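PDB 4TW5: Eps1p from Saccharomyces cerevisiae, which belongs to the thioredoxin-fold proteins, with a thioredoxin domain that carries a Cys-X-X-Cys motif. Local coordinates for residues Cys37-Trp47 and Glu83-Tyr91. Sequence-based numbering, arbitrary orientation.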
ATOM      1  N   CYS A  37     -45.777 -18.870  37.437  1.00 87.39           N
ATOM      2  CA  CYS A  37     -44.800 -19.125  36.382  1.00 87.86           C
ATOM      3  C   CYS A  37     -43.615 -19.983  36.805  1.00 84.07           C
ATOM      4  O   CYS A  37     -43.035 -19.768  37.875  1.00 75.75           O
ATOM      5  CB  CYS A  37     -44.295 -17.777  35.825  1.00 80.78           C
ATOM      6  SG  CYS A  37     -42.798 -17.816  34.791  1.00 81.29           S
ATOM      7  N   PRO A  38     -43.287 -20.987  35.965  1.00 88.19           N
ATOM      8  CA  PRO A  38     -42.204 -21.953  36.181  1.00 82.17           C
ATOM      9  C   PRO A  38     -40.889 -21.227  36.438  1.00 81.52           C
ATOM     10  O   PRO A  38     -40.267 -21.367  37.492  1.00 84.50           O
ATOM     11  CB  PRO A  38     -42.120 -22.712  34.853  1.00 85.38           C
ATOM     12  CG  PRO A  38     -43.427 -22.513  34.174  1.00 89.19           C
ATOM     13  CD  PRO A  38     -44.150 -21.364  34.829  1.00 91.48           C
ATOM     14  N   HIS A  39     -40.489 -20.438  35.441  1.00 78.26           N
ATOM     15  CA  HIS A  39     -39.191 -19.766  35.412  1.00 77.95           C
ATOM     16  C   HIS A  39     -39.122 -18.524  36.317  1.00 72.48           C
ATOM     17  O   HIS A  39     -38.035 -18.024  36.599  1.00 65.88           O
ATOM     18  CB  HIS A  39     -38.815 -19.387  33.973  1.00 78.46           C
ATOM     19  CG  HIS A  39     -37.366 -19.039  33.803  1.00 80.61           C
ATOM     20  ND1 HIS A  39     -36.789 -17.916  34.364  1.00 82.49           N
ATOM     21  CD2 HIS A  39     -36.374 -19.680  33.143  1.00 80.19           C
ATOM     22  CE1 HIS A  39     -35.505 -17.879  34.048  1.00 85.08           C
ATOM     23  NE2 HIS A  39     -35.228 -18.938  33.308  1.00 83.90           N
ATOM     24  N   CYS A  40     -40.265 -18.006  36.754  1.00 70.40           N
ATOM     25  CA  CYS A  40     -40.252 -16.727  37.462  1.00 71.69           C
ATOM     26  C   CYS A  40     -40.097 -16.909  38.972  1.00 72.41           C
ATOM     27  O   CYS A  40     -39.935 -15.933  39.701  1.00 67.58           O
ATOM     28  CB  CYS A  40     -41.537 -15.937  37.188  1.00 69.47           C
ATOM     29  SG  CYS A  40     -42.123 -16.004  35.478  1.00 86.77           S
ATOM     30  N   LYS A  41     -40.065 -18.159  39.427  1.00 71.60           N
ATOM     31  CA  LYS A  41     -39.754 -18.453  40.820  1.00 70.06           C
ATOM     32  C   LYS A  41     -38.347 -19.005  40.874  1.00 68.36           C
ATOM     33  O   LYS A  41     -37.798 -19.268  41.943  1.00 64.44           O
ATOM     34  CB  LYS A  41     -40.744 -19.447  41.434  1.00 72.06           C
ATOM     35  CG  LYS A  41     -42.201 -19.089  41.246  1.00 72.70           C
ATOM     36  CD  LYS A  41     -43.077 -20.100  41.960  1.00 71.81           C
ATOM     37  CE  LYS A  41     -44.523 -19.664  41.959  1.00 77.25           C
ATOM     38  NZ  LYS A  41     -44.656 -18.288  42.519  1.00 80.82           N
ATOM     39  N   HIS A  42     -37.755 -19.142  39.697  1.00 69.70           N
ATOM     40  CA  HIS A  42     -36.349 -19.466  39.612  1.00 72.75           C
ATOM     41  C   HIS A  42     -35.545 -18.182  39.413  1.00 67.19           C
ATOM     42  O   HIS A  42     -34.321 -18.180  39.548  1.00 65.48           O
ATOM     43  CB  HIS A  42     -36.109 -20.436  38.451  1.00 73.37           C
ATOM     44  CG  HIS A  42     -34.815 -21.177  38.540  1.00 79.23           C
ATOM     45  ND1 HIS A  42     -34.038 -21.456  37.435  1.00 86.96           N
ATOM     46  CD2 HIS A  42     -34.169 -21.717  39.600  1.00 76.79           C
ATOM     47  CE1 HIS A  42     -32.965 -22.127  37.813  1.00 85.72           C
ATOM     48  NE2 HIS A  42     -33.019 -22.296  39.122  1.00 82.90           N
ATOM     49  N   LEU A  43     -36.256 -17.089  39.134  1.00 65.15           N
ATOM     50  CA  LEU A  43     -35.670 -15.749  39.059  1.00 60.07           C
ATOM     51  C   LEU A  43     -35.708 -15.016  40.399  1.00 58.89           C
ATOM     52  O   LEU A  43     -34.755 -14.339  40.772  1.00 57.96           O
ATOM     53  CB  LEU A  43     -36.411 -14.920  38.008  1.00 56.40           C
ATOM     54  CG  LEU A  43     -36.080 -13.442  37.776  1.00 53.89           C
ATOM     55  CD1 LEU A  43     -34.646 -13.244  37.298  1.00 52.80           C
ATOM     56  CD2 LEU A  43     -37.046 -12.849  36.786  1.00 50.16           C
ATOM     57  N   ALA A  44     -36.813 -15.189  41.122  1.00 57.27           N
ATOM     58  CA  ALA A  44     -37.099 -14.453  42.355  1.00 53.59           C
ATOM     59  C   ALA A  44     -35.969 -14.424  43.399  1.00 56.24           C
ATOM     60  O   ALA A  44     -35.653 -13.351  43.932  1.00 58.35           O
ATOM     61  CB  ALA A  44     -38.376 -15.002  42.992  1.00 54.95           C
ATOM     62  N   PRO A  45     -35.361 -15.583  43.716  1.00 54.30           N
ATOM     63  CA  PRO A  45     -34.293 -15.486  44.720  1.00 54.29           C
ATOM     64  C   PRO A  45     -33.023 -14.854  44.150  1.00 50.93           C
ATOM     65  O   PRO A  45     -32.242 -14.280  44.899  1.00 50.25           O
ATOM     66  CB  PRO A  45     -34.059 -16.940  45.125  1.00 43.94           C
ATOM     67  CG  PRO A  45     -34.434 -17.714  43.921  1.00 50.58           C
ATOM     68  CD  PRO A  45     -35.561 -16.974  43.264  1.00 56.20           C
ATOM     69  N   VAL A  46     -32.805 -14.998  42.847  1.00 50.03           N
ATOM     70  CA  VAL A  46     -31.686 -14.340  42.190  1.00 48.76           C
ATOM     71  C   VAL A  46     -31.872 -12.830  42.206  1.00 47.25           C
ATOM     72  O   VAL A  46     -30.935 -12.073  42.450  1.00 45.04           O
ATOM     73  CB  VAL A  46     -31.525 -14.834  40.738  1.00 52.99           C
ATOM     74  CG1 VAL A  46     -30.812 -13.791  39.868  1.00 51.89           C
ATOM     75  CG2 VAL A  46     -30.811 -16.169  40.717  1.00 45.75           C
ATOM     76  N   TRP A  47     -33.110 -12.402  42.001  1.00 49.26           N
ATOM     77  CA  TRP A  47     -33.435 -10.988  41.995  1.00 44.36           C
ATOM     78  C   TRP A  47     -33.143 -10.308  43.311  1.00 49.20           C
ATOM     79  O   TRP A  47     -32.575  -9.213  43.337  1.00 48.77           O
ATOM     80  CB  TRP A  47     -34.906 -10.791  41.664  1.00 44.89           C
ATOM     81  CG  TRP A  47     -35.215  -9.404  41.256  1.00 48.58           C
ATOM     82  CD1 TRP A  47     -35.656  -8.395  42.060  1.00 44.01           C
ATOM     83  CD2 TRP A  47     -35.130  -8.860  39.935  1.00 40.70           C
ATOM     84  NE1 TRP A  47     -35.848  -7.259  41.319  1.00 37.86           N
ATOM     85  CE2 TRP A  47     -35.534  -7.520  40.010  1.00 36.26           C
ATOM     86  CE3 TRP A  47     -34.749  -9.383  38.694  1.00 40.02           C
ATOM     87  CZ2 TRP A  47     -35.552  -6.676  38.894  1.00 42.24           C
ATOM     88  CZ3 TRP A  47     -34.778  -8.553  37.584  1.00 41.96           C
ATOM     89  CH2 TRP A  47     -35.174  -7.211  37.690  1.00 37.76           C
ATOM     90  N   GLU A  83     -45.265  -9.341  26.939  1.00 68.83           N
ATOM     91  CA  GLU A  83     -45.520 -10.485  26.076  1.00 67.05           C
ATOM     92  C   GLU A  83     -45.209 -11.794  26.786  1.00 68.62           C
ATOM     93  O   GLU A  83     -45.945 -12.764  26.642  1.00 69.50           O
ATOM     94  CB  GLU A  83     -44.738 -10.396  24.758  1.00 74.14           C
ATOM     95  CG  GLU A  83     -45.011  -9.141  23.931  1.00 79.85           C
ATOM     96  CD  GLU A  83     -44.042  -8.967  22.767  1.00 85.09           C
ATOM     97  OE1 GLU A  83     -42.866  -9.363  22.900  1.00 85.46           O
ATOM     98  OE2 GLU A  83     -44.466  -8.451  21.706  1.00 89.04           O
ATOM     99  N   TYR A  84     -44.134 -11.829  27.562  1.00 67.18           N
ATOM    100  CA  TYR A  84     -43.744 -13.074  28.206  1.00 63.54           C
ATOM    101  C   TYR A  84     -43.487 -12.914  29.697  1.00 62.13           C
ATOM    102  O   TYR A  84     -43.439 -11.801  30.215  1.00 73.07           O
ATOM    103  CB  TYR A  84     -42.493 -13.641  27.519  1.00 67.48           C
ATOM    104  CG  TYR A  84     -41.374 -12.637  27.309  1.00 63.63           C
ATOM    105  CD1 TYR A  84     -40.284 -12.584  28.177  1.00 62.23           C
ATOM    106  CD2 TYR A  84     -41.401 -11.748  26.238  1.00 65.70           C
ATOM    107  CE1 TYR A  84     -39.254 -11.673  27.984  1.00 62.25           C
ATOM    108  CE2 TYR A  84     -40.380 -10.831  26.039  1.00 61.83           C
ATOM    109  CZ  TYR A  84     -39.311 -10.798  26.911  1.00 64.27           C
ATOM    110  OH  TYR A  84     -38.306  -9.884  26.701  1.00 63.31           O
ATOM    111  N   PHE A  85     -43.321 -14.044  30.371  1.00 62.98           N
ATOM    112  CA  PHE A  85     -42.993 -14.104  31.787  1.00 61.40           C
ATOM    113  C   PHE A  85     -41.793 -15.027  31.978  1.00 65.06           C
ATOM    114  O   PHE A  85     -41.756 -16.120  31.409  1.00 68.76           O
ATOM    115  CB  PHE A  85     -44.182 -14.598  32.613  1.00 67.37           C
ATOM    116  CG  PHE A  85     -45.312 -13.609  32.722  1.00 69.16           C
ATOM    117  CD1 PHE A  85     -45.056 -12.260  32.919  1.00 65.09           C
ATOM    118  CD2 PHE A  85     -46.631 -14.031  32.631  1.00 69.90           C
ATOM    119  CE1 PHE A  85     -46.099 -11.348  33.026  1.00 62.62           C
ATOM    120  CE2 PHE A  85     -47.678 -13.130  32.732  1.00 63.54           C
ATOM    121  CZ  PHE A  85     -47.410 -11.785  32.930  1.00 69.50           C
ATOM    122  N   PRO A  86     -40.787 -14.572  32.742  1.00 64.11           N
ATOM    123  CA  PRO A  86     -40.754 -13.210  33.276  1.00 61.63           C
ATOM    124  C   PRO A  86     -40.161 -12.263  32.242  1.00 56.72           C
ATOM    125  O   PRO A  86     -39.441 -12.715  31.348  1.00 55.40           O
ATOM    126  CB  PRO A  86     -39.839 -13.337  34.485  1.00 58.22           C
ATOM    127  CG  PRO A  86     -38.875 -14.403  34.075  1.00 63.70           C
ATOM    128  CD  PRO A  86     -39.629 -15.363  33.193  1.00 66.12           C
ATOM    129  N   GLU A  87     -40.438 -10.973  32.367  1.00 54.81           N
ATOM    130  CA  GLU A  87     -39.884 -10.007  31.428  1.00 54.18           C
ATOM    131  C   GLU A  87     -39.128  -8.890  32.127  1.00 49.68           C
ATOM    132  O   GLU A  87     -39.715  -8.107  32.886  1.00 47.05           O
ATOM    133  CB  GLU A  87     -40.982  -9.415  30.562  1.00 52.76           C
ATOM    134  CG  GLU A  87     -40.445  -8.429  29.562  1.00 54.53           C
ATOM    135  CD  GLU A  87     -41.404  -8.147  28.438  1.00 56.48           C
ATOM    136  OE1 GLU A  87     -42.454  -8.824  28.361  1.00 58.39           O
ATOM    137  OE2 GLU A  87     -41.104  -7.238  27.635  1.00 57.81           O
ATOM    138  N   ILE A  88     -37.824  -8.822  31.860  1.00 43.00           N
ATOM    139  CA  ILE A  88     -36.963  -7.820  32.478  1.00 41.95           C
ATOM    140  C   ILE A  88     -36.724  -6.601  31.578  1.00 41.45           C
ATOM    141  O   ILE A  88     -36.218  -6.736  30.468  1.00 42.81           O
ATOM    142  CB  ILE A  88     -35.622  -8.431  32.847  1.00 42.21           C
ATOM    143  CG1 ILE A  88     -35.843  -9.752  33.582  1.00 44.62           C
ATOM    144  CG2 ILE A  88     -34.798  -7.447  33.685  1.00 40.71           C
ATOM    145  CD1 ILE A  88     -34.570 -10.463  33.910  1.00 45.59           C
ATOM    146  N   ARG A  89     -37.064  -5.413  32.072  1.00 37.90           N
ATOM    147  CA  ARG A  89     -37.061  -4.196  31.251  1.00 33.80           C
ATOM    148  C   ARG A  89     -36.349  -2.994  31.887  1.00 37.09           C
ATOM    149  O   ARG A  89     -36.294  -2.869  33.118  1.00 33.30           O
ATOM    150  CB  ARG A  89     -38.493  -3.783  30.936  1.00 40.46           C
ATOM    151  CG  ARG A  89     -39.310  -4.758  30.117  1.00 44.71           C
ATOM    152  CD  ARG A  89     -40.622  -4.109  29.756  1.00 40.41           C
ATOM    153  NE  ARG A  89     -41.415  -4.912  28.840  1.00 49.15           N
ATOM    154  CZ  ARG A  89     -42.449  -4.442  28.152  1.00 49.28           C
ATOM    155  NH1 ARG A  89     -42.819  -3.181  28.289  1.00 41.73           N
ATOM    156  NH2 ARG A  89     -43.121  -5.236  27.336  1.00 59.78           N
ATOM    157  N   LEU A  90     -35.799  -2.124  31.034  1.00 34.14           N
ATOM    158  CA  LEU A  90     -35.216  -0.856  31.453  1.00 28.92           C
ATOM    159  C   LEU A  90     -36.107   0.342  31.099  1.00 34.89           C
ATOM    160  O   LEU A  90     -36.513   0.527  29.949  1.00 38.57           O
ATOM    161  CB  LEU A  90     -33.833  -0.655  30.834  1.00 32.39           C
ATOM    162  CG  LEU A  90     -33.075   0.616  31.276  1.00 31.03           C
ATOM    163  CD1 LEU A  90     -32.675   0.558  32.776  1.00 25.53           C
ATOM    164  CD2 LEU A  90     -31.853   0.827  30.417  1.00 26.80           C
ATOM    165  N   TYR A  91     -36.405   1.161  32.096  1.00 33.25           N
ATOM    166  CA  TYR A  91     -37.181   2.373  31.896  1.00 27.37           C
ATOM    167  C   TYR A  91     -36.379   3.590  32.310  1.00 31.40           C
ATOM    168  O   TYR A  91     -35.461   3.489  33.126  1.00 27.66           O
ATOM    169  CB  TYR A  91     -38.477   2.315  32.692  1.00 30.56           C
ATOM    170  CG  TYR A  91     -39.532   1.406  32.101  1.00 35.78           C
ATOM    171  CD1 TYR A  91     -39.416   0.024  32.194  1.00 34.24           C
ATOM    172  CD2 TYR A  91     -40.665   1.927  31.489  1.00 35.06           C
ATOM    173  CE1 TYR A  91     -40.387  -0.815  31.665  1.00 38.10           C
ATOM    174  CE2 TYR A  91     -41.643   1.093  30.958  1.00 35.93           C
ATOM    175  CZ  TYR A  91     -41.491  -0.276  31.058  1.00 40.04           C
ATOM    176  OH  TYR A  91     -42.444  -1.117  30.553  1.00 46.05           O
TER
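Cys40 and Pro86 bring the two backbones closest, 5.5 Å from CA to CA, where the residues ahead of Ala44 pass those just ahead of strand 87-92. Pro86 follows a cis peptide bond and packs on the Cys37-Cys40 disulfide, whose sulfurs are 2.0 Å apart. SG of Cys40, turned back beside its own backbone N (chi1 -41°), lies over the face of the Pro86 ring, 3.4 Å from N and as near to CD; SG of Cys37 is more distant, 3.9 Å from Phe85 O. CB of Phe85 also packs on the disulfide, nearer Cys40 SG than Cys37 SG, while the phenyl ring of that residue swings outward. The proline ring is also touched by Leu43, whose CD2 rests 3.6 Å from Pro86 CG, and by His39, whose ring stands obliquely with ND1 4.0 Å from Pro86 CD. Farther along the strand the edge of the Trp47 indole meets Ile88, CH2 to CG2 at 4.0 Å. Asp31 of the neighbouring strand 27-33 touches Leu43, Trp47 and Pro86. On the side of the strand turned from the helix, Arg89 NE and NH2 both grip Glu87 OE2 from one face of the carboxylate, NE at 2.6 Å, while the other oxygen, OE1, accepts the N-H of Glu83. This is the thioredoxin-fold arrangement of a Cys-X-X-Cys motif packed against a cis-proline. The two segments meet by van der Waals packing, mostly of apolar groups, with no polar bond between them, and His39 ND1 is buried without a polar partner in the model.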